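Local structure of peptidoglycan D,D-transpeptidase FtsI (Yersinia pestis, 6SYN) at residues A458-V463 with P493-I498; S20-R25 with I391-P396; A85-P90 with E109-Y114. The protein probably cross-links the peptide stems of peptidoglycan during cell division, acting as a class B penicillin-binding protein with D,D-transpeptidase activity. One frame throughout, in Å; residues are numbered along the deposited sequence.

Contact 1. Residues A458-V463 with P493-I498; sequences AYTAGV and PVFGAI
Phe495 lays its side chain against the strand from Thr460 to Gly462 and accounts for 96 Å² of the 176 Å² buried. The helix segment 493-498 runs at 36° to strand 458-463, with 8.5 Å between their axes. With chi1 at 180°, Phe495 CG lies opposite the backbone N, and the ring extends from the helix to the strand. Its root meets Thr460: the methyl CG2 lies 3.4 Å from Phe495 CB, and the two side chains cross nearly at right angles. Farther out, Phe495 CE2 is 3.4 Å from Gly462 N, an oblique approach, while the carbonyl Gly462 O lies at the ring edge, in its plane. With no side chain at Gly462, the ring end sits directly against the backbone. No hydrogen bond crosses; a methyl and the bare strand backbone pack against the ring, seating a late helix on the antiparallel sheet of the penicillin-binding transpeptidase fold. Strand 455-464 is an inner strand there, and Phe495 also touches Leu473 and Ile438 of its two neighbours. On the strand itself, the hydroxyl Thr460 OG1 bonds Tyr459 O at 2.8 Å. The side chain of Thr460 lies about 7 Å from the bound penicillin-derived ligand.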
loop_
_atom_site.group_PDB
_atom_site.type_symbol
_atom_site.label_atom_id
_atom_site.label_comp_id
_atom_site.label_asym_id
_atom_site.label_seq_id
_atom_site.Cartn_x
_atom_site.Cartn_y
_atom_site.Cartn_z
ATOM N N ALA A 458 -11.107 2.175 7.181
ATOM C CA ALA A 458 -12.052 2.036 6.050
ATOM C C ALA A 458 -11.388 1.165 4.980
ATOM O O ALA A 458 -10.391 1.611 4.379
ATOM C CB ALA A 458 -12.463 3.387 5.517
ATOM N N TYR A 459 -11.929 -0.039 4.788
ATOM C CA TYR A 459 -11.418 -1.098 3.882
ATOM C C TYR A 459 -12.351 -1.274 2.684
ATOM O O TYR A 459 -13.580 -1.239 2.853
ATOM C CB TYR A 459 -11.385 -2.450 4.593
ATOM C CG TYR A 459 -10.167 -2.764 5.422
ATOM C CD1 TYR A 459 -8.975 -3.134 4.824
ATOM C CD2 TYR A 459 -10.230 -2.780 6.805
ATOM C CE1 TYR A 459 -7.866 -3.480 5.575
ATOM C CE2 TYR A 459 -9.128 -3.117 7.572
ATOM C CZ TYR A 459 -7.941 -3.469 6.954
ATOM O OH TYR A 459 -6.849 -3.806 7.697
ATOM N N THR A 460 -11.772 -1.513 1.511
ATOM C CA THR A 460 -12.442 -2.188 0.371
ATOM C C THR A 460 -11.377 -2.990 -0.377
ATOM O O THR A 460 -10.392 -2.391 -0.840
ATOM C CB THR A 460 -13.229 -1.194 -0.493
ATOM O OG1 THR A 460 -14.405 -0.840 0.235
ATOM C CG2 THR A 460 -13.631 -1.758 -1.839
ATOM N N ALA A 461 -11.558 -4.308 -0.424
ATOM C CA ALA A 461 -10.707 -5.265 -1.162
ATOM C C ALA A 461 -11.580 -5.955 -2.208
ATOM O O ALA A 461 -12.807 -6.022 -1.992
ATOM C CB ALA A 461 -10.097 -6.259 -0.209
ATOM N N GLY A 462 -10.986 -6.432 -3.297
ATOM C CA GLY A 462 -11.751 -7.162 -4.318
ATOM C C GLY A 462 -10.949 -7.490 -5.557
ATOM O O GLY A 462 -9.716 -7.262 -5.585
ATOM N N VAL A 463 -11.673 -7.981 -6.557
ATOM C CA VAL A 463 -11.147 -8.693 -7.750
ATOM C C VAL A 463 -12.021 -8.270 -8.934
ATOM O O VAL A 463 -13.192 -7.931 -8.692
ATOM C CB VAL A 463 -11.168 -10.204 -7.453
ATOM C CG1 VAL A 463 -12.057 -10.999 -8.394
ATOM C CG2 VAL A 463 -9.767 -10.778 -7.395
ATOM N N PRO A 493 -15.681 3.730 -3.050
ATOM C CA PRO A 493 -15.639 4.608 -4.218
ATOM C C PRO A 493 -14.233 4.713 -4.821
ATOM O O PRO A 493 -14.129 4.721 -6.032
ATOM C CB PRO A 493 -16.119 5.982 -3.709
ATOM C CG PRO A 493 -15.987 5.920 -2.198
ATOM C CD PRO A 493 -16.056 4.454 -1.824
ATOM N N VAL A 494 -13.203 4.778 -3.973
ATOM C CA VAL A 494 -11.771 4.851 -4.396
ATOM C C VAL A 494 -11.403 3.544 -5.109
ATOM O O VAL A 494 -10.641 3.611 -6.094
ATOM C CB VAL A 494 -10.825 5.129 -3.211
ATOM C CG1 VAL A 494 -9.369 5.148 -3.648
ATOM C CG2 VAL A 494 -11.173 6.425 -2.500
ATOM N N PHE A 495 -11.914 2.405 -4.633
ATOM C CA PHE A 495 -11.737 1.084 -5.292
ATOM C C PHE A 495 -12.329 1.152 -6.703
ATOM O O PHE A 495 -11.653 0.735 -7.658
ATOM C CB PHE A 495 -12.383 -0.046 -4.488
ATOM C CG PHE A 495 -12.231 -1.407 -5.118
ATOM C CD1 PHE A 495 -12.946 -1.748 -6.259
ATOM C CD2 PHE A 495 -11.368 -2.349 -4.580
ATOM C CE1 PHE A 495 -12.809 -3.001 -6.839
ATOM C CE2 PHE A 495 -11.235 -3.603 -5.160
ATOM C CZ PHE A 495 -11.953 -3.927 -6.289
ATOM N N GLY A 496 -13.562 1.652 -6.817
ATOM C CA GLY A 496 -14.301 1.743 -8.090
ATOM C C GLY A 496 -13.543 2.568 -9.114
ATOM O O GLY A 496 -13.314 2.061 -10.232
ATOM N N ALA A 497 -13.147 3.784 -8.729
ATOM C CA ALA A 497 -12.353 4.730 -9.544
ATOM C C ALA A 497 -11.061 4.061 -10.033
ATOM O O ALA A 497 -10.742 4.208 -11.228
ATOM C CB ALA A 497 -12.056 5.973 -8.739
ATOM N N ILE A 498 -10.334 3.362 -9.152
ATOM C CA ILE A 498 -9.009 2.756 -9.492
ATOM C C ILE A 498 -9.226 1.551 -10.416
ATOM O O ILE A 498 -8.573 1.499 -11.465
ATOM C CB ILE A 498 -8.201 2.390 -8.229
ATOM C CG1 ILE A 498 -7.588 3.638 -7.585
ATOM C CG2 ILE A 498 -7.135 1.348 -8.552
ATOM C CD1 ILE A 498 -6.859 3.389 -6.283
#

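Contact 2. Residues S20-R25 with I391-P396; sequences SDRSGR and ITRVDP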
loop_
_atom_site.group_PDB
_atom_site.type_symbol
_atom_site.label_atom_id
_atom_site.label_comp_id
_atom_site.label_asym_id
_atom_site.label_seq_id
_atom_site.Cartn_x
_atom_site.Cartn_y
_atom_site.Cartn_z
ATOM N N SER A 20 13.402 1.137 -14.185
ATOM C CA SER A 20 12.245 1.369 -15.081
ATOM C C SER A 20 11.057 0.522 -14.622
ATOM O O SER A 20 11.252 -0.420 -13.836
ATOM C CB SER A 20 12.611 1.060 -16.498
ATOM O OG SER A 20 12.855 -0.330 -16.648
ATOM N N ASP A 21 9.870 0.853 -15.126
ATOM C CA ASP A 21 8.613 0.095 -14.898
ATOM C C ASP A 21 8.553 -1.053 -15.921
ATOM O O ASP A 21 9.465 -1.148 -16.773
ATOM C CB ASP A 21 7.409 1.049 -14.915
ATOM C CG ASP A 21 6.820 1.320 -16.291
ATOM O OD1 ASP A 21 7.532 1.088 -17.296
ATOM O OD2 ASP A 21 5.644 1.758 -16.346
ATOM N N ARG A 22 7.505 -1.876 -15.853
ATOM C CA ARG A 22 7.373 -3.153 -16.611
ATOM C C ARG A 22 7.533 -2.947 -18.129
ATOM O O ARG A 22 7.907 -3.933 -18.784
ATOM C CB ARG A 22 6.054 -3.854 -16.266
ATOM C CG ARG A 22 4.779 -3.085 -16.589
ATOM C CD ARG A 22 3.555 -3.961 -16.372
ATOM N NE ARG A 22 3.773 -5.299 -16.920
ATOM C CZ ARG A 22 4.182 -6.365 -16.230
ATOM N NH1 ARG A 22 4.408 -6.291 -14.930
ATOM N NH2 ARG A 22 4.376 -7.515 -16.851
ATOM N N SER A 23 7.278 -1.742 -18.663
ATOM C CA SER A 23 7.325 -1.421 -20.120
ATOM C C SER A 23 8.558 -0.583 -20.490
ATOM O O SER A 23 8.692 -0.256 -21.680
ATOM C CB SER A 23 6.067 -0.724 -20.559
ATOM O OG SER A 23 4.971 -1.628 -20.610
ATOM N N GLY A 24 9.414 -0.233 -19.526
ATOM C CA GLY A 24 10.665 0.508 -19.776
ATOM C C GLY A 24 10.533 2.011 -19.574
ATOM O O GLY A 24 11.396 2.739 -20.104
ATOM N N ARG A 25 9.517 2.479 -18.836
ATOM C CA ARG A 25 9.369 3.918 -18.470
ATOM C C ARG A 25 10.324 4.229 -17.322
ATOM O O ARG A 25 10.248 3.601 -16.269
ATOM C CB ARG A 25 7.941 4.278 -18.054
ATOM C CG ARG A 25 6.981 4.509 -19.211
ATOM C CD ARG A 25 5.546 4.610 -18.729
ATOM N NE ARG A 25 4.628 4.079 -19.724
ATOM C CZ ARG A 25 4.047 2.882 -19.690
ATOM N NH1 ARG A 25 4.260 2.042 -18.689
ATOM N NH2 ARG A 25 3.232 2.532 -20.669
ATOM N N ILE A 391 8.243 -7.556 -7.181
ATOM C CA ILE A 391 8.297 -6.117 -7.610
ATOM C C ILE A 391 9.125 -5.990 -8.894
ATOM O O ILE A 391 9.390 -4.838 -9.291
ATOM C CB ILE A 391 8.846 -5.125 -6.548
ATOM C CG1 ILE A 391 9.626 -5.786 -5.409
ATOM C CG2 ILE A 391 7.738 -4.222 -6.019
ATOM C CD1 ILE A 391 10.997 -6.282 -5.809
ATOM N N THR A 392 9.529 -7.100 -9.521
ATOM C CA THR A 392 10.296 -7.091 -10.800
ATOM C C THR A 392 9.501 -7.850 -11.866
ATOM O O THR A 392 8.818 -8.821 -11.512
ATOM C CB THR A 392 11.719 -7.631 -10.605
ATOM O OG1 THR A 392 11.668 -8.998 -10.194
ATOM C CG2 THR A 392 12.500 -6.822 -9.592
ATOM N N ARG A 393 9.568 -7.391 -13.115
ATOM C CA ARG A 393 8.873 -8.039 -14.253
ATOM C C ARG A 393 9.249 -9.522 -14.237
ATOM O O ARG A 393 10.446 -9.824 -14.072
ATOM C CB ARG A 393 9.249 -7.374 -15.579
ATOM C CG ARG A 393 8.260 -7.656 -16.699
ATOM C CD ARG A 393 8.733 -7.155 -18.050
ATOM N NE ARG A 393 7.593 -6.817 -18.898
ATOM C CZ ARG A 393 6.903 -7.674 -19.651
ATOM N NH1 ARG A 393 7.235 -8.956 -19.696
ATOM N NH2 ARG A 393 5.880 -7.239 -20.367
ATOM N N VAL A 394 8.255 -10.404 -14.343
ATOM C CA VAL A 394 8.453 -11.881 -14.398
ATOM C C VAL A 394 8.071 -12.344 -15.804
ATOM O O VAL A 394 7.202 -11.690 -16.411
ATOM C CB VAL A 394 7.631 -12.613 -13.316
ATOM C CG1 VAL A 394 7.784 -11.965 -11.951
ATOM C CG2 VAL A 394 6.158 -12.726 -13.685
ATOM N N ASP A 395 8.694 -13.423 -16.287
ATOM C CA ASP A 395 8.321 -14.133 -17.542
ATOM C C ASP A 395 7.200 -15.124 -17.229
ATOM O O ASP A 395 7.438 -16.101 -16.523
ATOM C CB ASP A 395 9.521 -14.879 -18.134
ATOM C CG ASP A 395 10.693 -13.980 -18.492
ATOM O OD1 ASP A 395 10.633 -13.339 -19.563
ATOM O OD2 ASP A 395 11.656 -13.926 -17.694
ATOM N N PRO A 396 5.957 -14.948 -17.739
ATOM C CA PRO A 396 4.881 -15.892 -17.443
ATOM C C PRO A 396 5.089 -17.176 -18.244
ATOM O O PRO A 396 5.896 -17.188 -19.173
ATOM C CB PRO A 396 3.592 -15.172 -17.870
ATOM C CG PRO A 396 4.027 -13.806 -18.386
ATOM C CD PRO A 396 5.516 -13.885 -18.650
HETATM O O HOH W 1 4.486 -10.994 -16.624
#
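Arg393 and Arg22 make the contact between these two loops, one from the dimerisation domain and one from the transpeptidase domain, and its firm part is a single hydrogen bond. Arg393 NE donates to the backbone Arg22 O at 2.9 Å, with an N-H...O angle of 145° and the acceptor close to the guanidinium plane. The Arg393 chain runs extended from CG to NE, which takes the donor across to the carbonyl. Above the same guanidinium, Arg22 NH2 sits over the centre of one face, 3.7 Å from its plane. The Arg22 chain bends at chi3 (-44°) to bring this nitrogen there, and the guanidinium planes are inclined by 40°. Two like charges therefore lie close, with Arg22 NH2 3.8 Å from Arg393 NH2; the salt bridge from Arg22 NH1 to Glu216, alongside its bond to Ser180 O, would partly offset this. Glu216 OE2 serves both loops, since it also accepts from Val394 N. An Asx turn within a type I turn shapes the Arg22 loop: Asp21 OD1 accepts from Ser23 N and Arg25 N on opposite faces of its carboxylate plane, while Asp21 OD2 forms a salt bridge with Arg25 NH1 at 2.7 Å, the nitrogen on its syn side.

The other side is looser. Arg393 is exposed, and a water that donates to Val394 O at 2.8 Å reaches Arg22 NH2 by only a weak bond of 3.5 Å. Short strand 177-178 bonds Ser20 and Arg393 through its backbone, and Glu183, first in helix 183-199, gives its N-H to Asp21 OD2.

Contact 3. Residues A85-P90 with E109-Y114; sequences ARQVNP and ESRRYY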
loop_
_atom_site.group_PDB
_atom_site.type_symbol
_atom_site.label_atom_id
_atom_site.label_comp_id
_atom_site.label_asym_id
_atom_site.label_seq_id
_atom_site.Cartn_x
_atom_site.Cartn_y
_atom_site.Cartn_z
ATOM N N ALA A 85 21.602 23.339 -3.844
ATOM C CA ALA A 85 20.933 23.037 -5.132
ATOM C C ALA A 85 21.546 21.770 -5.739
ATOM O O ALA A 85 22.774 21.742 -5.939
ATOM C CB ALA A 85 21.054 24.209 -6.075
ATOM N N ARG A 86 20.714 20.770 -6.037
ATOM C CA ARG A 86 21.149 19.504 -6.682
ATOM C C ARG A 86 21.613 19.809 -8.112
ATOM O O ARG A 86 22.467 19.069 -8.631
ATOM C CB ARG A 86 20.010 18.481 -6.652
ATOM C CG ARG A 86 19.631 18.023 -5.251
ATOM C CD ARG A 86 18.930 16.677 -5.239
ATOM N NE ARG A 86 18.218 16.457 -3.983
ATOM C CZ ARG A 86 18.681 15.779 -2.929
ATOM N NH1 ARG A 86 17.928 15.669 -1.845
ATOM N NH2 ARG A 86 19.879 15.211 -2.953
ATOM N N GLN A 87 21.093 20.894 -8.689
ATOM C CA GLN A 87 21.152 21.210 -10.138
ATOM C C GLN A 87 21.176 22.731 -10.317
ATOM O O GLN A 87 20.320 23.415 -9.718
ATOM C CB GLN A 87 19.920 20.617 -10.824
ATOM C CG GLN A 87 20.175 20.065 -12.216
ATOM C CD GLN A 87 18.955 19.359 -12.755
ATOM O OE1 GLN A 87 18.808 18.146 -12.630
ATOM N NE2 GLN A 87 18.049 20.126 -13.342
ATOM N N VAL A 88 22.121 23.237 -11.109
ATOM C CA VAL A 88 22.146 24.662 -11.544
ATOM C C VAL A 88 22.916 24.752 -12.867
ATOM O O VAL A 88 23.903 24.004 -13.020
ATOM C CB VAL A 88 22.721 25.567 -10.435
ATOM C CG1 VAL A 88 24.169 25.967 -10.686
ATOM C CG2 VAL A 88 21.852 26.796 -10.228
ATOM N N ASN A 89 22.452 25.613 -13.784
ATOM C CA ASN A 89 23.027 25.809 -15.142
ATOM C C ASN A 89 24.406 26.452 -15.001
ATOM O O ASN A 89 24.672 27.140 -14.020
ATOM C CB ASN A 89 22.076 26.596 -16.057
ATOM C CG ASN A 89 21.820 28.028 -15.630
ATOM O OD1 ASN A 89 22.443 28.539 -14.707
ATOM N ND2 ASN A 89 20.902 28.694 -16.310
ATOM N N PRO A 90 25.349 26.192 -15.936
ATOM C CA PRO A 90 26.651 26.863 -15.947
ATOM C C PRO A 90 26.648 28.352 -15.563
ATOM O O PRO A 90 27.479 28.723 -14.762
ATOM C CB PRO A 90 27.061 26.690 -17.416
ATOM C CG PRO A 90 26.536 25.314 -17.772
ATOM C CD PRO A 90 25.240 25.178 -16.998
ATOM N N GLU A 109 28.488 16.182 -10.528
ATOM C CA GLU A 109 28.122 14.851 -9.973
ATOM C C GLU A 109 26.985 14.267 -10.809
ATOM O O GLU A 109 26.539 14.937 -11.765
ATOM C CB GLU A 109 27.732 14.949 -8.494
ATOM C CG GLU A 109 26.555 15.873 -8.223
ATOM C CD GLU A 109 26.129 15.954 -6.767
ATOM O OE1 GLU A 109 26.837 16.609 -5.975
ATOM O OE2 GLU A 109 25.093 15.353 -6.427
ATOM N N SER A 110 26.560 13.054 -10.461
ATOM C CA SER A 110 25.363 12.380 -11.021
ATOM C C SER A 110 24.218 12.572 -10.023
ATOM O O SER A 110 24.404 12.237 -8.840
ATOM C CB SER A 110 25.647 10.927 -11.318
ATOM O OG SER A 110 24.457 10.155 -11.312
ATOM N N ARG A 111 23.115 13.168 -10.472
ATOM C CA ARG A 111 21.909 13.376 -9.637
ATOM C C ARG A 111 20.991 12.175 -9.846
ATOM O O ARG A 111 20.599 11.926 -11.000
ATOM C CB ARG A 111 21.208 14.681 -10.010
ATOM C CG ARG A 111 19.982 14.973 -9.158
ATOM C CD ARG A 111 19.290 16.254 -9.565
ATOM N NE ARG A 111 18.069 16.442 -8.798
ATOM C CZ ARG A 111 17.258 17.490 -8.897
ATOM N NH1 ARG A 111 17.520 18.471 -9.743
ATOM N NH2 ARG A 111 16.178 17.557 -8.140
ATOM N N ARG A 112 20.693 11.437 -8.781
ATOM C CA ARG A 112 19.655 10.384 -8.816
ATOM C C ARG A 112 18.307 11.102 -8.941
ATOM O O ARG A 112 17.838 11.651 -7.926
ATOM C CB ARG A 112 19.774 9.477 -7.586
ATOM C CG ARG A 112 19.224 8.072 -7.786
ATOM C CD ARG A 112 19.562 7.478 -9.139
ATOM N NE ARG A 112 19.181 6.081 -9.196
ATOM C CZ ARG A 112 19.410 5.266 -10.220
ATOM N NH1 ARG A 112 19.000 4.010 -10.150
ATOM N NH2 ARG A 112 20.045 5.695 -11.298
ATOM N N TYR A 113 17.751 11.148 -10.157
ATOM C CA TYR A 113 16.521 11.914 -10.494
ATOM C C TYR A 113 15.341 10.952 -10.675
ATOM O O TYR A 113 15.496 9.902 -11.331
ATOM C CB TYR A 113 16.745 12.797 -11.726
ATOM C CG TYR A 113 15.492 13.489 -12.198
ATOM C CD1 TYR A 113 14.959 14.561 -11.499
ATOM C CD2 TYR A 113 14.808 13.041 -13.317
ATOM C CE1 TYR A 113 13.787 15.178 -11.909
ATOM C CE2 TYR A 113 13.635 13.642 -13.738
ATOM C CZ TYR A 113 13.122 14.715 -13.032
ATOM O OH TYR A 113 11.969 15.312 -13.451
ATOM N N TYR A 114 14.193 11.314 -10.098
ATOM C CA TYR A 114 12.949 10.499 -10.076
ATOM C C TYR A 114 11.877 11.191 -10.915
ATOM O O TYR A 114 11.178 12.067 -10.411
ATOM C CB TYR A 114 12.510 10.257 -8.629
ATOM C CG TYR A 114 13.595 9.661 -7.772
ATOM C CD1 TYR A 114 13.889 8.306 -7.829
ATOM C CD2 TYR A 114 14.364 10.460 -6.936
ATOM C CE1 TYR A 114 14.901 7.754 -7.058
ATOM C CE2 TYR A 114 15.381 9.925 -6.159
ATOM C CZ TYR A 114 15.649 8.567 -6.223
ATOM O OH TYR A 114 16.652 8.025 -5.476
#
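Arg111 NH1 donates to Gln87 OE1 at 3.2 Å, a weak bond whose N-H...O angle is 136°; it is the one hydrogen bond between the segments. The oxygen meets the guanidinium obliquely, and the amide and guanidinium planes are 64° apart. Around that bond, methylenes pack against the guanidinium. Arg111 NH1 lies 3.4 Å from Gln87 CB, and Gln87 CG sits at the guanidinium edge, in its plane. Arg86 comes from another direction: its CB stands 3.5 Å above one face of the Arg111 guanidinium, offset toward the rim, and its CD follows at 3.7 Å from Arg111 NE. Arg111 reaches this position as a fully extended chain, its CG anti to the backbone N (chi1 -178°), and it crosses both Arg86 and Gln87 at about a right angle.

The two arginines thus meet by methylenes against a flat group. Their charged ends are separate, Arg86 NE and Arg111 NH2 being 4.8 Å apart. Both ends turn to one loop: Arg86 NH1 bonds Asn230 O, and Arg111 NH2 makes a weak bond to Asn229 O, linking this corner of the dimerisation domain to residues of the transpeptidase domain.

The chain turns a corner at Arg86 and is only weakly strand-like at 87-88. In this sheet of the dimerisation domain the backbone pairing runs through a third strand: 26-38 is antiparallel to both 82-88 and 104-113, and Gln87 and Arg111 each touch its Val33.

Overall arrangement
From the N terminus, the loop at 20-25 is the first half of contact 2, but its partner at 391-396 comes only 366 residues later. Contact 3 lies nested inside that span, closing a short loop between 85-90 and 109-114 within the dimerisation domain. Contact 1 follows in series after contact 2 has closed, bringing 458-463 and 493-498 together inside the transpeptidase domain. Contact 2 therefore joins the two domains, whereas contact 1 packs helix 492-505 on strand 455-464 and contact 3 brings strands 82-88 and 104-113 together. Contacts 2 and 3 approach to about 7 Å between nearest atoms without touching; contacts 1 and 3 have centres about 39 Å apart.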